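Local coordinates for protein beta-n-acetylhexosaminidase (Streptococcus pneumoniae, PDB 4AZI) that hydrolyses terminal beta-linked N-acetylglucosamine from glycans, as one of the tandem family 20 catalytic modules of a pneumococcal exo-beta-D-N-acetylglucosaminidase, at residues G302-P305 and F306-A310; L273-G277 and D278-I282. The protein carries 2 engineered substitutions. All coordinates share one frame; numbering follows the deposited sequence.

Interactions 1 and 2 have centres about 10 Å apart in the second half of the catalytic barrel, interaction 2 coming first in the chain: residues 273-282 make up most of the seventh strand, 271-282, with its kink, and residues 302-310 lead out of the next helix toward the eighth. They meet through polar groups. T304 OG1 lies 2.6 Å from D278 OD2, a probable hydrogen bond, and Q308 O accepts a bond from N276 ND2 and a weak, probable one from N274 ND2, at 2.9 Å. The loop of interaction 1 thus grips the kink of interaction 2 from outside the ligand pocket, while Y280 and I282 face the bound inhibitor. Interaction 1 contributes no residue to that pocket.

Interaction 1: residues G302-P305 and F306-A310; sequences GKTP and FNQLA
The flat amide of Q308 lays one face against P305 and T304. P305 CD sits over it, 3.5 Å from Q308 OE1 and 3.7 Å from Q308 CD, while T304 CG2 covers the nitrogen end of the same face, 3.9 Å from Q308 NE2. At the amide's rim, OE1 accepts a hydrogen bond from the backbone N of Y314, which helps to fix its rotation. The F306 ring takes no part in this cluster: with CG anti to the backbone N (chi1 179°), it swings to the far side of the chain and stacks on Y356. A type I beta turn from P305 to Q308 brings the proline and glutamine together, closed by Q308 N to P305 O at 2.9 Å and an N-H...O angle of 161°. The fold of this turn also sets Q308 CB 3.4 Å from P305 O, and the extended side chain then slants across the CD end of the proline ring. T304 marks the departure from helical geometry, and its hydroxyl is hydrogen-bonded to D278. On the turn, N307 reaches K9 through OD1. The whole segment belongs to the beta-alpha-beta unit of the barrel: it starts the connection from helix 294-303 to strand 321-329, with T304 touching W279 of strand 271-282 and F306 O hydrogen-bonded to the S324 hydroxyl in the strand that follows.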
ATOM      1  N   GLY A 302      18.738  -4.047  -7.539  1.00 15.90           N
ATOM      2  CA  GLY A 302      19.525  -4.074  -8.765  1.00 16.95           C
ATOM      3  C   GLY A 302      19.307  -5.329  -9.590  1.00 17.51           C
ATOM      4  O   GLY A 302      19.175  -5.253 -10.807  1.00 18.55           O
ATOM      5  N   LYS A 303      19.252  -6.475  -8.915  1.00 17.65           N
ATOM      6  CA  LYS A 303      19.222  -7.797  -9.560  1.00 17.55           C
ATOM      7  C   LYS A 303      17.901  -8.149 -10.244  1.00 16.91           C
ATOM      8  O   LYS A 303      17.898  -8.773 -11.303  1.00 16.97           O
ATOM      9  CB  LYS A 303      19.572  -8.880  -8.533  1.00 18.60           C
ATOM     10  CG  LYS A 303      20.393 -10.037  -9.080  1.00 19.59           C
ATOM     11  CD  LYS A 303      21.226 -10.665  -7.965  1.00 20.20           C
ATOM     12  CE  LYS A 303      22.396 -11.458  -8.528  1.00 20.76           C
ATOM     13  N   THR A 304      16.782  -7.774  -9.630  1.00 15.86           N
ATOM     14  CA  THR A 304      15.463  -7.998 -10.220  1.00 14.75           C
ATOM     15  C   THR A 304      15.090  -6.780 -11.057  1.00 14.49           C
ATOM     16  O   THR A 304      15.124  -5.670 -10.543  1.00 14.30           O
ATOM     17  CB  THR A 304      14.397  -8.192  -9.128  1.00 14.68           C
ATOM     18  OG1 THR A 304      14.811  -9.234  -8.239  1.00 14.89           O
ATOM     19  CG2 THR A 304      13.037  -8.550  -9.746  1.00 14.32           C
ATOM     20  N   PRO A 305      14.729  -6.978 -12.349  1.00 13.95           N
ATOM     21  CA  PRO A 305      14.344  -5.813 -13.149  1.00 13.31           C
ATOM     22  C   PRO A 305      13.065  -5.119 -12.660  1.00 12.95           C
ATOM     23  O   PRO A 305      12.189  -5.758 -12.058  1.00 13.09           O
ATOM     24  CB  PRO A 305      14.168  -6.392 -14.555  1.00 13.51           C
ATOM     25  CG  PRO A 305      15.054  -7.599 -14.576  1.00 13.65           C
ATOM     26  CD  PRO A 305      14.923  -8.176 -13.189  1.00 13.80           C
ATOM     27  N   PHE A 306      12.989  -3.812 -12.902  1.00 12.48           N
ATOM     28  CA  PHE A 306      11.883  -2.957 -12.445  1.00 11.81           C
ATOM     29  C   PHE A 306      10.546  -3.508 -12.920  1.00 11.51           C
ATOM     30  O   PHE A 306       9.559  -3.480 -12.184  1.00 11.74           O
ATOM     31  CB  PHE A 306      12.085  -1.530 -12.982  1.00 11.75           C
ATOM     32  CG  PHE A 306      10.997  -0.556 -12.601  1.00 11.63           C
ATOM     33  CD1 PHE A 306      11.072   0.162 -11.419  1.00 11.59           C
ATOM     34  CD2 PHE A 306       9.913  -0.329 -13.453  1.00 11.74           C
ATOM     35  CE1 PHE A 306      10.083   1.082 -11.077  1.00 11.58           C
ATOM     36  CE2 PHE A 306       8.920   0.582 -13.115  1.00 11.72           C
ATOM     37  CZ  PHE A 306       9.010   1.292 -11.927  1.00 11.64           C
ATOM     38  N   ASN A 307      10.523  -3.993 -14.153  1.00 10.81           N
ATOM     39  CA  ASN A 307       9.308  -4.523 -14.749  1.00 10.70           C
ATOM     40  C   ASN A 307       9.085  -6.020 -14.505  1.00 10.39           C
ATOM     41  O   ASN A 307       8.083  -6.575 -14.969  1.00 10.43           O
ATOM     42  CB  ASN A 307       9.277  -4.224 -16.259  1.00 10.72           C
ATOM     43  CG  ASN A 307       8.969  -2.761 -16.568  1.00 10.70           C
ATOM     44  OD1 ASN A 307       8.250  -2.090 -15.827  1.00 10.79           O
ATOM     45  ND2 ASN A 307       9.508  -2.266 -17.682  1.00 10.97           N
ATOM     46  N   GLN A 308       9.988  -6.681 -13.777  1.00 10.05           N
ATOM     47  CA  GLN A 308       9.868  -8.137 -13.640  1.00 10.17           C
ATOM     48  C   GLN A 308       8.848  -8.572 -12.588  1.00  9.80           C
ATOM     49  O   GLN A 308       9.030  -8.328 -11.409  1.00  9.72           O
ATOM     50  CB  GLN A 308      11.226  -8.778 -13.384  1.00 10.55           C
ATOM     51  CG  GLN A 308      11.159 -10.281 -13.221  1.00 10.51           C
ATOM     52  CD  GLN A 308      12.517 -10.928 -13.342  1.00 10.79           C
ATOM     53  OE1 GLN A 308      13.144 -10.887 -14.402  1.00 10.83           O
ATOM     54  NE2 GLN A 308      12.976 -11.543 -12.254  1.00 11.01           N
ATOM     55  N   LEU A 309       7.770  -9.218 -13.023  1.00  9.61           N
ATOM     56  CA  LEU A 309       6.793  -9.759 -12.079  1.00  9.54           C
ATOM     57  C   LEU A 309       7.349 -11.036 -11.454  1.00  9.73           C
ATOM     58  O   LEU A 309       8.097 -11.773 -12.104  1.00  9.82           O
ATOM     59  CB  LEU A 309       5.443 -10.005 -12.759  1.00  9.35           C
ATOM     60  CG  LEU A 309       4.679  -8.727 -13.138  1.00  9.33           C
ATOM     61  CD1 LEU A 309       3.747  -8.971 -14.307  1.00  9.41           C
ATOM     62  CD2 LEU A 309       3.909  -8.167 -11.954  1.00  9.23           C
ATOM     63  N   ALA A 310       7.008 -11.276 -10.190  1.00  9.83           N
ATOM     64  CA  ALA A 310       7.480 -12.464  -9.469  1.00  9.98           C
ATOM     65  C   ALA A 310       7.091 -13.735 -10.211  1.00 10.16           C
ATOM     66  O   ALA A 310       5.997 -13.815 -10.756  1.00  9.55           O
ATOM     67  CB  ALA A 310       6.923 -12.482  -8.052  1.00  9.88           C
TER

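Interaction 2: residues L273-G277 and D278-I282; sequences LNTNG and DWYYI. With OAN (O-(2-acetamido-2-deoxy D-glucopyranosylidene) amino-N-phenylcarbamate), chain C.
N276 and D278 run alongside each other in the same direction, their amide and carboxylate planes 19° apart, where strand seven of the TIM barrel breaks into a short 3-10 turn. N276 opens an Asx turn: with CG roughly anti to the backbone N (chi1 -152°), its OD1 swings over to accept D278 N at 3.0 Å, and two further backbone bonds, W279 N to N276 O and Y280 N to G277 O, wind the chain through the kink. Two waters tie the parallel side chains together, one running from N276 ND2 to D278 OD2, the oxygen that T304 also holds, the other donating to both N276 OD1 and D278 OD1. The aromatic rings flank the turn. Over one face of W279 sits N276 CB, a CH-pi contact 3.9 Å from the centroid of the six-membered ring and shifted toward its rim, while N274 O meets the ring edge in plane. The N274 amide is tilted 49° to the indole plane, with ND2 3.6 Å from W279 CH2; the indole NE1 is held by N300 O. Y280 carries G277 CA over the centre of one ring face, 3.8 Å from the centroid, and meets W329 edge-to-face. This packing probably helps to position the phenol at the inhibitor's acetamide, the group whose substrate counterpart assists catalysis in family 20 enzymes: Y280 OH donates to the acetamide oxygen, atom OAN of the inhibitor, at 2.6 Å.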
ATOM      1  N   LEU A 273       0.329  -3.866 -10.351  1.00  9.63           N
ATOM      2  CA  LEU A 273       1.329  -3.057  -9.675  1.00  8.99           C
ATOM      3  C   LEU A 273       2.395  -4.047  -9.196  1.00  8.66           C
ATOM      4  O   LEU A 273       2.111  -4.897  -8.339  1.00  8.21           O
ATOM      5  CB  LEU A 273       0.731  -2.270  -8.504  1.00  8.66           C
ATOM      6  CG  LEU A 273       1.739  -1.441  -7.667  1.00  8.99           C
ATOM      7  CD1 LEU A 273       2.461  -0.394  -8.514  1.00  8.95           C
ATOM      8  CD2 LEU A 273       1.077  -0.789  -6.458  1.00  8.42           C
ATOM      9  N   ASN A 274       3.590  -3.964  -9.797  1.00  8.18           N
ATOM     10  CA  ASN A 274       4.681  -4.926  -9.546  1.00  8.16           C
ATOM     11  C   ASN A 274       5.256  -4.773  -8.137  1.00  8.14           C
ATOM     12  O   ASN A 274       6.097  -3.917  -7.885  1.00  8.10           O
ATOM     13  CB  ASN A 274       5.777  -4.793 -10.617  1.00  7.94           C
ATOM     14  CG  ASN A 274       6.905  -5.815 -10.462  1.00  8.05           C
ATOM     15  OD1 ASN A 274       6.819  -6.764  -9.677  1.00  8.07           O
ATOM     16  ND2 ASN A 274       7.974  -5.618 -11.226  1.00  7.61           N
ATOM     17  N   THR A 275       4.789  -5.632  -7.240  1.00  8.11           N
ATOM     18  CA  THR A 275       5.072  -5.547  -5.820  1.00  8.19           C
ATOM     19  C   THR A 275       5.960  -6.722  -5.419  1.00  8.31           C
ATOM     20  O   THR A 275       5.678  -7.443  -4.458  1.00  8.16           O
ATOM     21  CB  THR A 275       3.744  -5.557  -5.044  1.00  8.15           C
ATOM     22  OG1 THR A 275       2.889  -4.545  -5.596  1.00  8.43           O
ATOM     23  CG2 THR A 275       3.942  -5.284  -3.553  1.00  8.41           C
ATOM     24  N   ASN A 276       7.045  -6.900  -6.170  1.00  8.49           N
ATOM     25  CA  ASN A 276       7.861  -8.109  -6.076  1.00  8.86           C
ATOM     26  C   ASN A 276       8.355  -8.381  -4.676  1.00  8.94           C
ATOM     27  O   ASN A 276       8.956  -7.510  -4.060  1.00  9.01           O
ATOM     28  CB  ASN A 276       9.051  -8.011  -7.021  1.00  8.91           C
ATOM     29  CG  ASN A 276       9.520  -9.360  -7.491  1.00  8.77           C
ATOM     30  OD1 ASN A 276       9.626 -10.297  -6.709  1.00  8.80           O
ATOM     31  ND2 ASN A 276       9.785  -9.472  -8.786  1.00  9.23           N
ATOM     32  N   GLY A 277       8.079  -9.584  -4.174  1.00  9.32           N
ATOM     33  CA  GLY A 277       8.622 -10.057  -2.897  1.00  9.56           C
ATOM     34  C   GLY A 277      10.139  -9.919  -2.809  1.00  9.90           C
ATOM     35  O   GLY A 277      10.709  -9.840  -1.719  1.00 10.04           O
ATOM     36  N   ASP A 278      10.792  -9.864  -3.965  1.00 10.31           N
ATOM     37  CA  ASP A 278      12.241  -9.647  -4.035  1.00 10.79           C
ATOM     38  C   ASP A 278      12.664  -8.368  -3.310  1.00 10.76           C
ATOM     39  O   ASP A 278      13.774  -8.276  -2.794  1.00 10.93           O
ATOM     40  CB  ASP A 278      12.687  -9.580  -5.505  1.00 10.89           C
ATOM     41  CG  ASP A 278      12.753 -10.948  -6.170  1.00 11.23           C
ATOM     42  OD1 ASP A 278      12.523 -11.971  -5.481  1.00 11.64           O
ATOM     43  OD2 ASP A 278      13.034 -11.000  -7.389  1.00 11.28           O
ATOM     44  N   TRP A 279      11.771  -7.381  -3.283  1.00 11.23           N
ATOM     45  CA  TRP A 279      12.064  -6.082  -2.670  1.00 11.47           C
ATOM     46  C   TRP A 279      11.534  -5.900  -1.253  1.00 11.57           C
ATOM     47  O   TRP A 279      11.522  -4.779  -0.737  1.00 11.83           O
ATOM     48  CB  TRP A 279      11.593  -4.944  -3.592  1.00 11.44           C
ATOM     49  CG  TRP A 279      12.123  -5.048  -5.011  1.00 11.62           C
ATOM     50  CD1 TRP A 279      13.418  -5.356  -5.411  1.00 11.65           C
ATOM     51  CD2 TRP A 279      11.382  -4.832  -6.265  1.00 11.55           C
ATOM     52  NE1 TRP A 279      13.520  -5.365  -6.783  1.00 11.97           N
ATOM     53  CE2 TRP A 279      12.340  -5.054  -7.354  1.00 11.72           C
ATOM     54  CE3 TRP A 279      10.065  -4.504  -6.582  1.00 11.58           C
ATOM     55  CZ2 TRP A 279      11.974  -4.942  -8.695  1.00 11.74           C
ATOM     56  CZ3 TRP A 279       9.707  -4.397  -7.935  1.00 11.64           C
ATOM     57  CH2 TRP A 279      10.644  -4.601  -8.964  1.00 11.59           C
ATOM     58  N   TYR A 280      11.102  -6.987  -0.609  1.00 11.39           N
ATOM     59  CA  TYR A 280      10.555  -6.931   0.759  1.00 11.51           C
ATOM     60  C   TYR A 280      11.664  -6.739   1.807  1.00 12.02           C
ATOM     61  O   TYR A 280      12.730  -7.345   1.696  1.00 12.37           O
ATOM     62  CB  TYR A 280       9.797  -8.225   1.086  1.00 11.08           C
ATOM     63  CG  TYR A 280       8.366  -8.324   0.579  1.00 10.92           C
ATOM     64  CD1 TYR A 280       7.850  -7.399  -0.333  1.00 10.78           C
ATOM     65  CD2 TYR A 280       7.536  -9.359   1.004  1.00 10.72           C
ATOM     66  CE1 TYR A 280       6.540  -7.499  -0.800  1.00 10.73           C
ATOM     67  CE2 TYR A 280       6.230  -9.467   0.545  1.00 10.65           C
ATOM     68  CZ  TYR A 280       5.731  -8.530  -0.343  1.00 10.88           C
ATOM     69  OH  TYR A 280       4.424  -8.632  -0.795  1.00 10.99           O
ATOM     70  N   TYR A 281      11.400  -5.913   2.816  1.00 12.33           N
ATOM     71  CA  TYR A 281      12.257  -5.830   4.012  1.00 12.72           C
ATOM     72  C   TYR A 281      11.420  -5.797   5.285  1.00 12.90           C
ATOM     73  O   TYR A 281      10.528  -4.959   5.414  1.00 12.83           O
ATOM     74  CB  TYR A 281      13.185  -4.611   3.985  1.00 12.61           C
ATOM     75  CG  TYR A 281      13.948  -4.419   5.292  1.00 12.80           C
ATOM     76  CD1 TYR A 281      14.767  -5.436   5.803  1.00 12.92           C
ATOM     77  CD2 TYR A 281      13.835  -3.234   6.030  1.00 12.84           C
ATOM     78  CE1 TYR A 281      15.451  -5.275   7.000  1.00 13.15           C
ATOM     79  CE2 TYR A 281      14.523  -3.062   7.230  1.00 13.03           C
ATOM     80  CZ  TYR A 281      15.332  -4.087   7.708  1.00 12.99           C
ATOM     81  OH  TYR A 281      16.021  -3.934   8.898  1.00 13.53           O
ATOM     82  N   ILE A 282      11.717  -6.713   6.209  1.00 13.10           N
ATOM     83  CA  ILE A 282      11.074  -6.757   7.524  1.00 13.38           C
ATOM     84  C   ILE A 282      12.005  -6.054   8.498  1.00 13.98           C
ATOM     85  O   ILE A 282      13.182  -6.420   8.604  1.00 13.82           O
ATOM     86  CB  ILE A 282      10.813  -8.218   7.990  1.00 13.47           C
ATOM     87  CG1 ILE A 282       9.811  -8.922   7.057  1.00 13.17           C
ATOM     88  CG2 ILE A 282      10.313  -8.257   9.431  1.00 12.89           C
ATOM     89  CD1 ILE A 282       9.842 -10.440   7.146  1.00 13.30           C
TER
HETATM   90  CAH OAN C2038       1.007  -9.558   0.636  1.00 10.13           C
HETATM   91  CAG OAN C2038       2.141  -9.870   1.625  1.00 10.25           C
HETATM   92  OAN OAN C2038       3.298  -9.597   1.340  1.00 10.06           O
HETATM   93  NAI OAN C2038       1.763 -10.451   2.766  1.00 10.69           N
HETATM   94  CAB OAN C2038       2.677 -10.827   3.865  1.00 11.33           C
HETATM   95  CAC OAN C2038       2.939  -9.610   4.754  1.00 11.22           C
HETATM   96  OAJ OAN C2038       1.861  -9.464   5.687  1.00 11.11           O
HETATM   97  CAD OAN C2038       4.255  -9.749   5.506  1.00 11.61           C
HETATM   98  OAK OAN C2038       4.405  -8.596   6.322  1.00 11.78           O
HETATM   99  CAE OAN C2038       5.411  -9.821   4.497  1.00 11.69           C
HETATM  100  CAF OAN C2038       6.797 -10.014   5.121  1.00 12.02           C
HETATM  101  OAM OAN C2038       6.880 -11.288   5.767  1.00 12.22           O
HETATM  102  OAL OAN C2038       5.225 -10.863   3.501  1.00 11.82           O
HETATM  103  CAA OAN C2038       3.995 -11.441   3.346  1.00 11.89           C
HETATM  104  NAY OAN C2038       3.958 -12.585   2.698  1.00 13.01           N
HETATM  105  OAQ OAN C2038       5.159 -13.071   2.272  1.00 14.48           O
HETATM  106  CAP OAN C2038       5.233 -14.435   2.229  1.00 14.97           C
HETATM  107  OAR OAN C2038       6.249 -14.977   1.791  1.00 14.75           O
HETATM  108  NAO OAN C2038       4.168 -15.112   2.685  1.00 16.09           N
HETATM  109  CAS OAN C2038       4.034 -16.447   2.685  1.00 17.22           C
HETATM  110  CAT OAN C2038       2.877 -16.989   2.125  1.00 17.14           C
HETATM  111  CAU OAN C2038       2.682 -18.370   2.102  1.00 17.41           C
HETATM  112  CAV OAN C2038       3.649 -19.219   2.638  1.00 17.79           C
HETATM  113  CAW OAN C2038       4.814 -18.684   3.205  1.00 17.97           C
HETATM  114  CAX OAN C2038       5.007 -17.299   3.232  1.00 17.48           C
HETATM  115  O   HOH W   1      11.432 -11.872  -9.620  1.00  8.11           O
HETATM  116  O   HOH W   2      10.151 -13.001  -6.230  1.00 14.53           O